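Tungsten-containing formylmethanofuran dehydrogenase 2 subunit C (Methanothermobacter wolfeii, PDB 5T5I) probably serves as a beta-helical structural subunit of the tungsten-dependent enzyme complex that interconverts carbon dioxide and formylmethanofuran in methanogenesis. Local coordinates at residues Ile4-Lys9 with Ile65-Asp70; Gly71-Thr76 with Ile88-Asn93; Pro19-Asp24 with Lys77-Glu82; Lys9-Val14 with Asp50-Ser55. All coordinates share one frame; numbering follows the deposited sequence.

Contact 1: residues Ile4-Lys9 with Ile65-Asp70; sequences IILTPK and IKIIID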
loop_
_atom_site.group_PDB
_atom_site.type_symbol
_atom_site.label_atom_id
_atom_site.label_comp_id
_atom_site.label_asym_id
_atom_site.label_seq_id
_atom_site.Cartn_x
_atom_site.Cartn_y
_atom_site.Cartn_z
ATOM N N ILE C 4 -4.482 -58.992 -29.897
ATOM C CA ILE C 4 -3.167 -58.988 -30.551
ATOM C C ILE C 4 -2.243 -58.270 -29.555
ATOM O O ILE C 4 -2.521 -57.130 -29.180
ATOM C CB ILE C 4 -3.206 -58.331 -31.961
ATOM C CG1 ILE C 4 -4.012 -59.225 -32.931
ATOM C CG2 ILE C 4 -1.782 -58.097 -32.504
ATOM C CD1 ILE C 4 -4.580 -58.517 -34.122
ATOM N N ILE C 5 -1.187 -58.958 -29.091
ATOM C CA ILE C 5 -0.281 -58.444 -28.063
ATOM C C ILE C 5 0.998 -57.904 -28.675
ATOM O O ILE C 5 1.699 -58.642 -29.369
ATOM C CB ILE C 5 0.064 -59.536 -27.002
ATOM C CG1 ILE C 5 -1.172 -60.379 -26.570
ATOM C CG2 ILE C 5 0.761 -58.911 -25.779
ATOM C CD1 ILE C 5 -2.308 -59.618 -25.977
ATOM N N LEU C 6 1.331 -56.635 -28.369
ATOM C CA LEU C 6 2.575 -56.003 -28.788
ATOM C C LEU C 6 3.414 -55.821 -27.528
ATOM O O LEU C 6 3.007 -55.084 -26.634
ATOM C CB LEU C 6 2.350 -54.632 -29.448
ATOM C CG LEU C 6 1.490 -54.551 -30.708
ATOM C CD1 LEU C 6 1.575 -53.138 -31.306
ATOM C CD2 LEU C 6 1.922 -55.550 -31.738
ATOM N N THR C 7 4.560 -56.500 -27.433
ATOM C CA THR C 7 5.420 -56.383 -26.252
ATOM C C THR C 7 6.609 -55.564 -26.687
ATOM O O THR C 7 7.378 -56.023 -27.532
ATOM C CB THR C 7 5.807 -57.746 -25.705
ATOM O OG1 THR C 7 4.620 -58.513 -25.525
ATOM C CG2 THR C 7 6.554 -57.650 -24.386
ATOM N N PRO C 8 6.756 -54.329 -26.187
ATOM C CA PRO C 8 7.861 -53.498 -26.666
ATOM C C PRO C 8 9.240 -53.997 -26.274
ATOM O O PRO C 8 9.451 -54.446 -25.156
ATOM C CB PRO C 8 7.588 -52.117 -26.053
ATOM C CG PRO C 8 6.626 -52.324 -24.991
ATOM C CD PRO C 8 5.919 -53.618 -25.202
ATOM N N LYS C 9 10.187 -53.861 -27.205
ATOM C CA LYS C 9 11.599 -54.092 -26.951
ATOM C C LYS C 9 12.073 -52.727 -26.386
ATOM O O LYS C 9 11.230 -51.859 -26.141
ATOM C CB LYS C 9 12.321 -54.470 -28.256
ATOM C CG LYS C 9 11.822 -55.795 -28.823
ATOM C CD LYS C 9 12.405 -56.096 -30.182
ATOM C CE LYS C 9 11.910 -57.419 -30.715
ATOM N NZ LYS C 9 12.357 -57.647 -32.113
ATOM N N ILE C 65 -11.060 -56.335 -33.069
ATOM C CA ILE C 65 -9.648 -56.317 -32.688
ATOM C C ILE C 65 -9.418 -55.481 -31.453
ATOM O O ILE C 65 -9.855 -54.329 -31.384
ATOM C CB ILE C 65 -8.755 -55.850 -33.866
ATOM C CG1 ILE C 65 -8.688 -56.974 -34.918
ATOM C CG2 ILE C 65 -7.339 -55.455 -33.379
ATOM C CD1 ILE C 65 -8.086 -56.651 -36.166
ATOM N N LYS C 66 -8.657 -56.056 -30.513
ATOM C CA LYS C 66 -8.204 -55.409 -29.295
ATOM C C LYS C 66 -6.672 -55.493 -29.297
ATOM O O LYS C 66 -6.123 -56.592 -29.194
ATOM C CB LYS C 66 -8.780 -56.120 -28.071
ATOM C CG LYS C 66 -8.473 -55.435 -26.750
ATOM C CD LYS C 66 -8.729 -56.394 -25.584
ATOM C CE LYS C 66 -9.000 -55.701 -24.273
ATOM N NZ LYS C 66 -10.339 -56.041 -23.726
ATOM N N ILE C 67 -5.983 -54.350 -29.454
ATOM C CA ILE C 67 -4.523 -54.310 -29.424
ATOM C C ILE C 67 -4.087 -54.034 -27.989
ATOM O O ILE C 67 -4.500 -53.029 -27.407
ATOM C CB ILE C 67 -3.925 -53.257 -30.396
ATOM C CG1 ILE C 67 -4.399 -53.505 -31.849
ATOM C CG2 ILE C 67 -2.376 -53.285 -30.318
ATOM C CD1 ILE C 67 -4.064 -52.387 -32.873
ATOM N N ILE C 68 -3.236 -54.904 -27.424
ATOM C CA ILE C 68 -2.692 -54.711 -26.083
ATOM C C ILE C 68 -1.206 -54.426 -26.233
ATOM O O ILE C 68 -0.468 -55.296 -26.696
ATOM C CB ILE C 68 -2.943 -55.932 -25.152
ATOM C CG1 ILE C 68 -4.462 -56.245 -25.058
ATOM C CG2 ILE C 68 -2.327 -55.678 -23.753
ATOM C CD1 ILE C 68 -4.858 -57.433 -24.164
ATOM N N ILE C 69 -0.760 -53.225 -25.825
ATOM C CA ILE C 69 0.662 -52.889 -25.827
ATOM C C ILE C 69 1.090 -53.210 -24.410
ATOM O O ILE C 69 0.754 -52.466 -23.484
ATOM C CB ILE C 69 0.957 -51.434 -26.249
ATOM C CG1 ILE C 69 0.365 -51.171 -27.650
ATOM C CG2 ILE C 69 2.476 -51.171 -26.208
ATOM C CD1 ILE C 69 0.661 -49.840 -28.266
ATOM N N ASP C 70 1.745 -54.359 -24.224
ATOM C CA ASP C 70 2.109 -54.853 -22.899
ATOM C C ASP C 70 3.438 -54.277 -22.422
ATOM O O ASP C 70 4.395 -55.012 -22.200
ATOM C CB ASP C 70 2.116 -56.398 -22.878
ATOM C CG ASP C 70 2.143 -57.000 -21.483
ATOM O OD1 ASP C 70 1.631 -56.351 -20.543
ATOM O OD2 ASP C 70 2.686 -58.112 -21.329
HETATM O O HOH W 1 3.813 -59.637 -23.243
#
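The flat carboxylate of Asp-70 reaches Thr-7 through a water: the water donates to OD2 of Asp-70 at 2.7 Å and also hydrogen-bonds OG1 of Thr-7. At the other carboxylate oxygen, OD1 of Asp-70 makes a salt bridge with Arg-91, so both oxygens are engaged. At the backbone of the same residue, CD of Pro-8 lies 3.6 Å from the carbonyl O of Asp-70. Strands 4-8 and 66-69 run parallel, 19° apart, as neighbouring strands at the N-terminal end of the beta-helix. Backbone bonds alternate between them: Ile-4 uses its N to Lys-66 O and its O to Ile-68 N, and Leu-6 does the same with Ile-68 O and Asp-70 N. Ile-5 and Ile-68 occupy one face of the pair, side by side and pointing the same way. In Ile-5, chi2 of -59° turns CD1 toward its neighbour, 3.8 Å from CD1 of Ile-68. Ile-4, Leu-6, Ile-67 and Ile-69 line the other face. There, CD1 of Leu-6 meets CG2 of Ile-67 at 4.1 Å, and Phe-26 of helix 23-26 packs on Ile-4 and Ile-67. Where the pair begins, CD1 of Ile-4 approaches CG2 of Ile-65 to 4.2 Å.

Contact 2: residues Gly71-Thr76 with Ile88-Asn93; sequences GDVYNT and IIVRGN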
loop_
_atom_site.group_PDB
_atom_site.type_symbol
_atom_site.label_atom_id
_atom_site.label_comp_id
_atom_site.label_asym_id
_atom_site.label_seq_id
_atom_site.Cartn_x
_atom_site.Cartn_y
_atom_site.Cartn_z
ATOM N N GLY C 71 3.462 -52.964 -22.227
ATOM C CA GLY C 71 4.656 -52.280 -21.765
ATOM C C GLY C 71 4.651 -50.793 -22.038
ATOM O O GLY C 71 3.714 -50.253 -22.630
ATOM N N ASP C 72 5.718 -50.134 -21.620
ATOM C CA ASP C 72 5.863 -48.694 -21.761
ATOM C C ASP C 72 6.286 -48.279 -23.179
ATOM O O ASP C 72 7.290 -48.769 -23.691
ATOM C CB ASP C 72 6.865 -48.180 -20.713
ATOM C CG ASP C 72 6.956 -46.672 -20.632
ATOM O OD1 ASP C 72 6.007 -45.996 -21.072
ATOM O OD2 ASP C 72 7.966 -46.170 -20.114
ATOM N N VAL C 73 5.527 -47.351 -23.802
ATOM C CA VAL C 73 5.856 -46.828 -25.133
ATOM C C VAL C 73 5.930 -45.303 -25.079
ATOM O O VAL C 73 5.364 -44.600 -25.930
ATOM C CB VAL C 73 4.941 -47.389 -26.259
ATOM C CG1 VAL C 73 5.277 -48.843 -26.548
ATOM C CG2 VAL C 73 3.459 -47.238 -25.931
ATOM N N TYR C 74 6.669 -44.800 -24.058
ATOM C CA TYR C 74 6.871 -43.369 -23.793
ATOM C C TYR C 74 7.449 -42.603 -24.997
ATOM O O TYR C 74 7.262 -41.398 -25.069
ATOM C CB TYR C 74 7.768 -43.146 -22.546
ATOM C CG TYR C 74 9.247 -43.336 -22.808
ATOM C CD1 TYR C 74 9.811 -44.604 -22.831
ATOM C CD2 TYR C 74 10.070 -42.253 -23.107
ATOM C CE1 TYR C 74 11.158 -44.792 -23.121
ATOM C CE2 TYR C 74 11.424 -42.429 -23.397
ATOM C CZ TYR C 74 11.962 -43.705 -23.405
ATOM O OH TYR C 74 13.294 -43.920 -23.673
ATOM N N ASN C 75 8.187 -43.288 -25.896
ATOM C CA ASN C 75 8.780 -42.657 -27.073
ATOM C C ASN C 75 8.140 -43.127 -28.392
ATOM O O ASN C 75 8.804 -43.138 -29.428
ATOM C CB ASN C 75 10.317 -42.826 -27.052
ATOM C CG ASN C 75 11.051 -41.506 -26.894
ATOM O OD1 ASN C 75 10.460 -40.469 -26.589
ATOM N ND2 ASN C 75 12.362 -41.507 -27.098
ATOM N N THR C 76 6.814 -43.384 -28.372
ATOM C CA THR C 76 6.061 -43.778 -29.570
ATOM C C THR C 76 4.901 -42.814 -29.756
ATOM O O THR C 76 4.024 -42.699 -28.882
ATOM C CB THR C 76 5.611 -45.234 -29.514
ATOM O OG1 THR C 76 6.751 -46.046 -29.237
ATOM C CG2 THR C 76 4.968 -45.700 -30.819
ATOM N N ILE C 88 -7.636 -50.229 -28.196
ATOM C CA ILE C 88 -6.210 -50.246 -27.879
ATOM C C ILE C 88 -6.086 -50.047 -26.357
ATOM O O ILE C 88 -6.713 -49.146 -25.809
ATOM C CB ILE C 88 -5.380 -49.164 -28.624
ATOM C CG1 ILE C 88 -5.580 -49.250 -30.153
ATOM C CG2 ILE C 88 -3.873 -49.283 -28.254
ATOM C CD1 ILE C 88 -4.933 -48.099 -30.949
ATOM N N ILE C 89 -5.281 -50.872 -25.691
ATOM C CA ILE C 89 -4.975 -50.717 -24.270
ATOM C C ILE C 89 -3.458 -50.598 -24.190
ATOM O O ILE C 89 -2.766 -51.495 -24.655
ATOM C CB ILE C 89 -5.519 -51.888 -23.388
ATOM C CG1 ILE C 89 -7.059 -51.933 -23.473
ATOM C CG2 ILE C 89 -5.052 -51.722 -21.915
ATOM C CD1 ILE C 89 -7.754 -52.995 -22.610
ATOM N N VAL C 90 -2.942 -49.512 -23.611
ATOM C CA VAL C 90 -1.495 -49.332 -23.450
ATOM C C VAL C 90 -1.160 -49.490 -21.964
ATOM O O VAL C 90 -1.581 -48.658 -21.162
ATOM C CB VAL C 90 -0.967 -47.988 -24.021
ATOM C CG1 VAL C 90 0.561 -47.942 -23.953
ATOM C CG2 VAL C 90 -1.449 -47.772 -25.458
ATOM N N ARG C 91 -0.397 -50.550 -21.600
ATOM C CA ARG C 91 -0.006 -50.814 -20.203
ATOM C C ARG C 91 1.299 -50.078 -19.907
ATOM O O ARG C 91 2.337 -50.682 -19.641
ATOM C CB ARG C 91 0.112 -52.331 -19.927
ATOM C CG ARG C 91 -1.218 -53.051 -20.066
ATOM C CD ARG C 91 -1.080 -54.540 -19.885
ATOM N NE ARG C 91 -2.370 -55.225 -19.999
ATOM C CZ ARG C 91 -2.528 -56.523 -20.257
ATOM N NH1 ARG C 91 -1.471 -57.312 -20.428
ATOM N NH2 ARG C 91 -3.748 -57.041 -20.354
ATOM N N GLY C 92 1.207 -48.758 -19.963
ATOM C CA GLY C 92 2.333 -47.859 -19.771
ATOM C C GLY C 92 2.055 -46.488 -20.354
ATOM O O GLY C 92 0.901 -46.152 -20.623
ATOM N N ASN C 93 3.109 -45.701 -20.584
ATOM C CA ASN C 93 2.981 -44.340 -21.127
ATOM C C ASN C 93 3.012 -44.314 -22.649
ATOM O O ASN C 93 3.446 -45.282 -23.274
ATOM C CB ASN C 93 4.109 -43.433 -20.613
ATOM C CG ASN C 93 4.315 -43.504 -19.116
ATOM O OD1 ASN C 93 3.416 -43.169 -18.331
ATOM N ND2 ASN C 93 5.485 -43.937 -18.683
HETATM O O HOH W 2 8.735 -43.956 -18.914
#
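At a corner of the beta-helix, where two successive parallel strands end and their loops stack, Asp-72 grips Asn-93. OD1 of Asp-72 accepts the backbone N of Asn-93 at 3.0 Å, the donor lying 35° above the carboxylate plane. The side-chain ND2 of Asn-93 adds a weak bond to the same OD1 of Asp-72. CG of Asp-72 is anti to its backbone N (chi1 -172°), on the side of the next loop; the carboxylate plane stands 80° from that of the Asn-93 amide. A water donates to OD2 of Asp-72 and weakly accepts from ND2 of Asn-93. In return, Val-73 N donates to Asn-93 O at 3.0 Å. Toward the strand, CG2 of Val-73 packs on CG1 of Val-90 at 3.6 Å. Gly-92 leaves room for this closeness, since a CB there would clash with CA of Asp-72. An alanine at Asp-72 would probably leave the backbone N of Asn-93 without this acceptor and the Asn-93 amide and water less fixed. One loop on, OD1 of Asn-93 accepts the backbone N of Asn-112 in turn, a succession of side-chain-to-backbone hydrogen bonds from coil to coil, as at the turns of beta-helices.

Contact 3: residues Pro19-Asp24 with Lys77-Glu82; sequences PNIKPD and KRIGQE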
loop_
_atom_site.group_PDB
_atom_site.type_symbol
_atom_site.label_atom_id
_atom_site.label_comp_id
_atom_site.label_asym_id
_atom_site.label_seq_id
_atom_site.Cartn_x
_atom_site.Cartn_y
_atom_site.Cartn_z
ATOM N N PRO C 19 1.578 -44.416 -36.615
ATOM C CA PRO C 19 0.137 -44.281 -36.912
ATOM C C PRO C 19 -0.522 -45.573 -37.412
ATOM O O PRO C 19 -1.740 -45.711 -37.291
ATOM C CB PRO C 19 0.107 -43.169 -37.968
ATOM C CG PRO C 19 1.451 -43.256 -38.634
ATOM C CD PRO C 19 2.382 -43.546 -37.503
ATOM N N ASN C 20 0.273 -46.533 -37.929
ATOM C CA ASN C 20 -0.258 -47.826 -38.381
ATOM C C ASN C 20 -0.625 -48.765 -37.220
ATOM O O ASN C 20 -1.213 -49.815 -37.475
ATOM C CB ASN C 20 0.696 -48.512 -39.369
ATOM C CG ASN C 20 0.717 -47.866 -40.730
ATOM O OD1 ASN C 20 -0.274 -47.300 -41.181
ATOM N ND2 ASN C 20 1.800 -48.043 -41.472
ATOM N N ILE C 21 -0.310 -48.408 -35.950
ATOM C CA ILE C 21 -0.763 -49.208 -34.807
ATOM C C ILE C 21 -2.215 -48.808 -34.545
ATOM O O ILE C 21 -2.489 -47.852 -33.821
ATOM C CB ILE C 21 0.118 -49.091 -33.542
ATOM C CG1 ILE C 21 1.531 -49.624 -33.847
ATOM C CG2 ILE C 21 -0.514 -49.912 -32.367
ATOM C CD1 ILE C 21 2.577 -49.390 -32.736
ATOM N N LYS C 22 -3.126 -49.510 -35.194
ATOM C CA LYS C 22 -4.557 -49.309 -35.021
ATOM C C LYS C 22 -5.342 -50.518 -35.536
ATOM O O LYS C 22 -4.885 -51.171 -36.478
ATOM C CB LYS C 22 -5.056 -48.018 -35.691
ATOM C CG LYS C 22 -4.702 -47.833 -37.159
ATOM C CD LYS C 22 -5.502 -46.660 -37.731
ATOM C CE LYS C 22 -5.016 -46.089 -39.049
ATOM N NZ LYS C 22 -4.015 -45.004 -38.871
ATOM N N PRO C 23 -6.527 -50.815 -34.967
ATOM C CA PRO C 23 -7.306 -51.981 -35.444
ATOM C C PRO C 23 -7.613 -51.992 -36.954
ATOM O O PRO C 23 -7.640 -53.069 -37.556
ATOM C CB PRO C 23 -8.579 -51.909 -34.594
ATOM C CG PRO C 23 -8.151 -51.212 -33.342
ATOM C CD PRO C 23 -7.198 -50.165 -33.822
ATOM N N ASP C 24 -7.781 -50.799 -37.576
ATOM C CA ASP C 24 -8.059 -50.669 -39.018
ATOM C C ASP C 24 -6.949 -51.271 -39.908
ATOM O O ASP C 24 -7.251 -51.857 -40.948
ATOM C CB ASP C 24 -8.288 -49.201 -39.396
ATOM C CG ASP C 24 -9.445 -48.570 -38.653
ATOM O OD1 ASP C 24 -9.268 -48.226 -37.452
ATOM O OD2 ASP C 24 -10.540 -48.466 -39.244
ATOM N N LYS C 77 4.910 -42.129 -30.906
ATOM C CA LYS C 77 3.936 -41.106 -31.285
ATOM C C LYS C 77 2.858 -41.661 -32.216
ATOM O O LYS C 77 3.085 -42.643 -32.916
ATOM C CB LYS C 77 4.658 -39.949 -32.014
ATOM C CG LYS C 77 5.705 -39.239 -31.173
ATOM C CD LYS C 77 6.529 -38.237 -31.989
ATOM C CE LYS C 77 7.492 -37.468 -31.108
ATOM N NZ LYS C 77 8.333 -36.542 -31.888
ATOM N N ARG C 78 1.689 -40.996 -32.222
ATOM C CA ARG C 78 0.555 -41.227 -33.133
ATOM C C ARG C 78 -0.136 -42.598 -33.004
ATOM O O ARG C 78 -0.828 -43.004 -33.929
ATOM C CB ARG C 78 0.995 -40.974 -34.593
ATOM C CG ARG C 78 1.596 -39.590 -34.798
ATOM C CD ARG C 78 1.924 -39.292 -36.247
ATOM N NE ARG C 78 2.514 -37.961 -36.384
ATOM C CZ ARG C 78 1.856 -36.803 -36.439
ATOM N NH1 ARG C 78 2.519 -35.670 -36.563
ATOM N NH2 ARG C 78 0.529 -36.771 -36.356
ATOM N N ILE C 79 -0.034 -43.267 -31.844
ATOM C CA ILE C 79 -0.710 -44.560 -31.639
ATOM C C ILE C 79 -2.230 -44.331 -31.751
ATOM O O ILE C 79 -2.756 -43.398 -31.144
ATOM C CB ILE C 79 -0.316 -45.210 -30.279
ATOM C CG1 ILE C 79 1.171 -45.651 -30.292
ATOM C CG2 ILE C 79 -1.230 -46.401 -29.934
ATOM C CD1 ILE C 79 1.758 -45.871 -28.924
ATOM N N GLY C 80 -2.892 -45.149 -32.560
ATOM C CA GLY C 80 -4.337 -45.077 -32.755
ATOM C C GLY C 80 -4.831 -43.931 -33.622
ATOM O O GLY C 80 -6.043 -43.707 -33.700
ATOM N N GLN C 81 -3.920 -43.217 -34.316
ATOM C CA GLN C 81 -4.281 -42.072 -35.156
ATOM C C GLN C 81 -5.330 -42.440 -36.199
ATOM O O GLN C 81 -5.137 -43.399 -36.932
ATOM C CB GLN C 81 -3.039 -41.500 -35.855
ATOM C CG GLN C 81 -3.323 -40.258 -36.701
ATOM C CD GLN C 81 -2.050 -39.568 -37.092
ATOM O OE1 GLN C 81 -1.427 -38.891 -36.273
ATOM N NE2 GLN C 81 -1.605 -39.764 -38.318
ATOM N N GLU C 82 -6.452 -41.691 -36.234
ATOM C CA GLU C 82 -7.541 -41.875 -37.207
ATOM C C GLU C 82 -8.199 -43.269 -37.180
ATOM O O GLU C 82 -8.800 -43.675 -38.180
ATOM C CB GLU C 82 -7.055 -41.504 -38.625
ATOM C CG GLU C 82 -6.718 -40.027 -38.717
ATOM C CD GLU C 82 -6.041 -39.545 -39.988
ATOM O OE1 GLU C 82 -5.824 -40.354 -40.913
ATOM O OE2 GLU C 82 -5.696 -38.345 -40.044
#
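A type II beta turn, Arg-78 to Gln-81, docks on the loop that leads into helix 23-26, where Ile-21 and Lys-22 meet its central part. Gly-80, with positive phi at the third position of the turn, donates its N to Ile-21 O at 3.0 Å. The join thus lies between a beta-helix loop and the N-terminal segment folded against it. Lys-22, at the N-cap position of the helix, places CG between its backbone N and carbonyl carbon (chi1 53°). CB of Lys-22 lies against CA of Gly-80; the chain then runs extended and bends at the end, chi4 -89°, where NZ links two carbonyls. NZ of Lys-22 lies 2.8 Å from Gln-81 O, nearly along the C=O axis, and 2.9 Å from Pro-19 O, above that carbonyl's plane. Deeper in, CG2 of Ile-21 faces CG2 of Ile-79 at 4.3 Å. Nearby, CB of Pro-19 lies 4.1 Å from CB of Arg-78. Arg-78 itself is held by a salt bridge from NE to Glu-17 and a cation-pi contact with Tyr-97. NE2 of Gln-81 lies 3.8 Å from CB of Pro-19, while OE1 of Gln-81 receives NH2 of Arg-78 at 2.9 Å, in the guanidinium plane and on a lone pair.

Contact 4: residues Lys9-Val14 with Asp50-Ser55; sequences KEQPEV and DFFEVS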
loop_
_atom_site.group_PDB
_atom_site.type_symbol
_atom_site.label_atom_id
_atom_site.label_comp_id
_atom_site.label_asym_id
_atom_site.label_seq_id
_atom_site.Cartn_x
_atom_site.Cartn_y
_atom_site.Cartn_z
ATOM N N LYS C 9 10.187 -53.861 -27.205
ATOM C CA LYS C 9 11.599 -54.092 -26.951
ATOM C C LYS C 9 12.073 -52.727 -26.386
ATOM O O LYS C 9 11.230 -51.859 -26.141
ATOM C CB LYS C 9 12.321 -54.470 -28.256
ATOM C CG LYS C 9 11.822 -55.795 -28.823
ATOM C CD LYS C 9 12.405 -56.096 -30.182
ATOM C CE LYS C 9 11.910 -57.419 -30.715
ATOM N NZ LYS C 9 12.357 -57.647 -32.113
ATOM N N GLU C 10 13.373 -52.514 -26.174
ATOM C CA GLU C 10 13.822 -51.226 -25.635
ATOM C C GLU C 10 13.418 -50.065 -26.565
ATOM O O GLU C 10 13.694 -50.107 -27.766
ATOM C CB GLU C 10 15.342 -51.210 -25.407
ATOM C CG GLU C 10 15.830 -49.938 -24.730
ATOM C CD GLU C 10 17.229 -50.013 -24.154
ATOM O OE1 GLU C 10 17.439 -49.488 -23.037
ATOM O OE2 GLU C 10 18.125 -50.569 -24.830
ATOM N N GLN C 11 12.750 -49.042 -26.006
ATOM C CA GLN C 11 12.342 -47.887 -26.801
ATOM C C GLN C 11 13.594 -47.090 -27.194
ATOM O O GLN C 11 14.498 -46.939 -26.372
ATOM C CB GLN C 11 11.380 -46.979 -26.022
ATOM C CG GLN C 11 9.975 -47.547 -25.883
ATOM C CD GLN C 11 9.070 -47.101 -27.004
ATOM O OE1 GLN C 11 8.532 -45.984 -26.977
ATOM N NE2 GLN C 11 8.821 -47.971 -27.978
ATOM N N PRO C 12 13.674 -46.600 -28.444
ATOM C CA PRO C 12 14.848 -45.806 -28.850
ATOM C C PRO C 12 14.806 -44.371 -28.323
ATOM O O PRO C 12 13.724 -43.872 -27.996
ATOM C CB PRO C 12 14.760 -45.824 -30.382
ATOM C CG PRO C 12 13.304 -45.944 -30.668
ATOM C CD PRO C 12 12.686 -46.716 -29.538
ATOM N N GLU C 13 15.976 -43.695 -28.266
ATOM C CA GLU C 13 16.064 -42.273 -27.870
ATOM C C GLU C 13 15.487 -41.346 -28.950
ATOM O O GLU C 13 14.937 -40.293 -28.618
ATOM C CB GLU C 13 17.509 -41.852 -27.556
ATOM C CG GLU C 13 18.035 -42.402 -26.238
ATOM C CD GLU C 13 19.194 -41.631 -25.635
ATOM O OE1 GLU C 13 19.880 -40.885 -26.372
ATOM O OE2 GLU C 13 19.416 -41.776 -24.412
ATOM N N VAL C 14 15.649 -41.714 -30.240
ATOM C CA VAL C 14 15.038 -40.997 -31.356
ATOM C C VAL C 14 13.625 -41.583 -31.398
ATOM O O VAL C 14 13.516 -42.794 -31.574
ATOM C CB VAL C 14 15.783 -41.226 -32.689
ATOM C CG1 VAL C 14 14.999 -40.643 -33.863
ATOM C CG2 VAL C 14 17.179 -40.629 -32.629
ATOM N N ASP C 50 10.785 -54.827 -35.591
ATOM C CA ASP C 50 12.111 -54.380 -35.134
ATOM C C ASP C 50 12.054 -53.811 -33.710
ATOM O O ASP C 50 13.080 -53.797 -33.038
ATOM C CB ASP C 50 12.704 -53.298 -36.072
ATOM C CG ASP C 50 13.052 -53.758 -37.480
ATOM O OD1 ASP C 50 13.336 -54.963 -37.659
ATOM O OD2 ASP C 50 13.109 -52.895 -38.394
ATOM N N PHE C 51 10.884 -53.302 -33.263
ATOM C CA PHE C 51 10.736 -52.674 -31.943
ATOM C C PHE C 51 9.655 -53.294 -31.051
ATOM O O PHE C 51 9.497 -52.853 -29.909
ATOM C CB PHE C 51 10.501 -51.167 -32.137
ATOM C CG PHE C 51 11.767 -50.455 -32.541
ATOM C CD1 PHE C 51 12.684 -50.042 -31.585
ATOM C CD2 PHE C 51 12.071 -50.249 -33.880
ATOM C CE1 PHE C 51 13.863 -49.391 -31.961
ATOM C CE2 PHE C 51 13.249 -49.597 -34.252
ATOM C CZ PHE C 51 14.128 -49.160 -33.290
ATOM N N PHE C 52 8.944 -54.340 -31.529
ATOM C CA PHE C 52 7.913 -55.022 -30.750
ATOM C C PHE C 52 7.891 -56.505 -31.043
ATOM O O PHE C 52 8.000 -56.890 -32.208
ATOM C CB PHE C 52 6.505 -54.490 -31.092
ATOM C CG PHE C 52 6.277 -53.042 -30.737
ATOM C CD1 PHE C 52 6.599 -52.032 -31.630
ATOM C CD2 PHE C 52 5.748 -52.692 -29.509
ATOM C CE1 PHE C 52 6.411 -50.693 -31.291
ATOM C CE2 PHE C 52 5.568 -51.360 -29.166
ATOM C CZ PHE C 52 5.915 -50.365 -30.050
ATOM N N GLU C 53 7.658 -57.333 -30.006
ATOM C CA GLU C 53 7.397 -58.759 -30.194
ATOM C C GLU C 53 5.891 -58.773 -30.502
ATOM O O GLU C 53 5.174 -57.923 -29.962
ATOM C CB GLU C 53 7.665 -59.582 -28.922
ATOM C CG GLU C 53 9.079 -59.488 -28.365
ATOM C CD GLU C 53 10.147 -60.284 -29.091
ATOM O OE1 GLU C 53 9.840 -60.906 -30.134
ATOM O OE2 GLU C 53 11.302 -60.283 -28.607
ATOM N N VAL C 54 5.418 -59.655 -31.391
ATOM C CA VAL C 54 3.998 -59.724 -31.768
ATOM C C VAL C 54 3.470 -61.153 -31.572
ATOM O O VAL C 54 4.126 -62.102 -31.994
ATOM C CB VAL C 54 3.752 -59.246 -33.228
ATOM C CG1 VAL C 54 2.253 -59.135 -33.528
ATOM C CG2 VAL C 54 4.448 -57.908 -33.509
ATOM N N SER C 55 2.273 -61.289 -30.959
ATOM C CA SER C 55 1.584 -62.566 -30.756
ATOM C C SER C 55 0.062 -62.339 -30.669
ATOM O O SER C 55 -0.392 -61.191 -30.611
ATOM C CB SER C 55 2.082 -63.257 -29.486
ATOM O OG SER C 55 1.774 -62.510 -28.324
HETATM O O HOH W 3 10.167 -50.569 -28.392
#
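Lys-9 stretches across the backbone of Asp-50 and Phe-51 and passes Glu-53 at about a right angle. This is where strand 3-8 of the beta-helix region runs out beside the start of its antiparallel neighbour, strand 52-56. The lysine chain is extended beyond CG: CD of Lys-9 lies 3.7 Å from Asp-50 O, and CE of Lys-9 lies 3.6 Å from OE2 of Glu-53. Its NZ hydrogen-bonds Gly-49 O; OE2 of Glu-53, 4.5 Å from NZ of Lys-9, is too far for a salt bridge. An alanine at Lys-9 would probably leave Gly-49 O without its ammonium partner, open a gap beside Asp-50 O and take the nearby positive charge from Glu-53. The backbone N of Lys-9 donates to Phe-51 O at 3.0 Å. A water donates to this same oxygen and to Lys-9 O while accepting NE2 of Gln-11, whose OE1 is bound by Asn-75 N and Thr-76 OG1. The Phe-51 ring meets His-41 edge-to-face. Pro-12 crosses that ring obliquely, its CG 3.7 Å from CE1 of Phe-51. At the ring edge, near its plane, Glu-10 O stands 4.0 Å from CD1 of Phe-51.

How the contacts relate
From the N terminus, strand 3-8 runs first and Lys-9, shared by contacts 1 and 4, follows it. Contact 4 closes the inner loop when 50-55 returns to 9-14; contact 1 closes the wider one at 65-70, so contact 4 is nested inside it. Strand 3-8 therefore lies between strands 52-56 and 66-69. Contact 2 opens after both and joins 71-76 to the end of strand 87-90, the neighbour of 66-69. Contact 3, opened at 19-24, closes at 77-82, inside the short loop that contact 2 closes at 88-93; it crosses the other three and ties the N-terminal segment to the beta-helix. Asn-75 and Thr-76 also bond to 9-14, linking contacts 2 and 4.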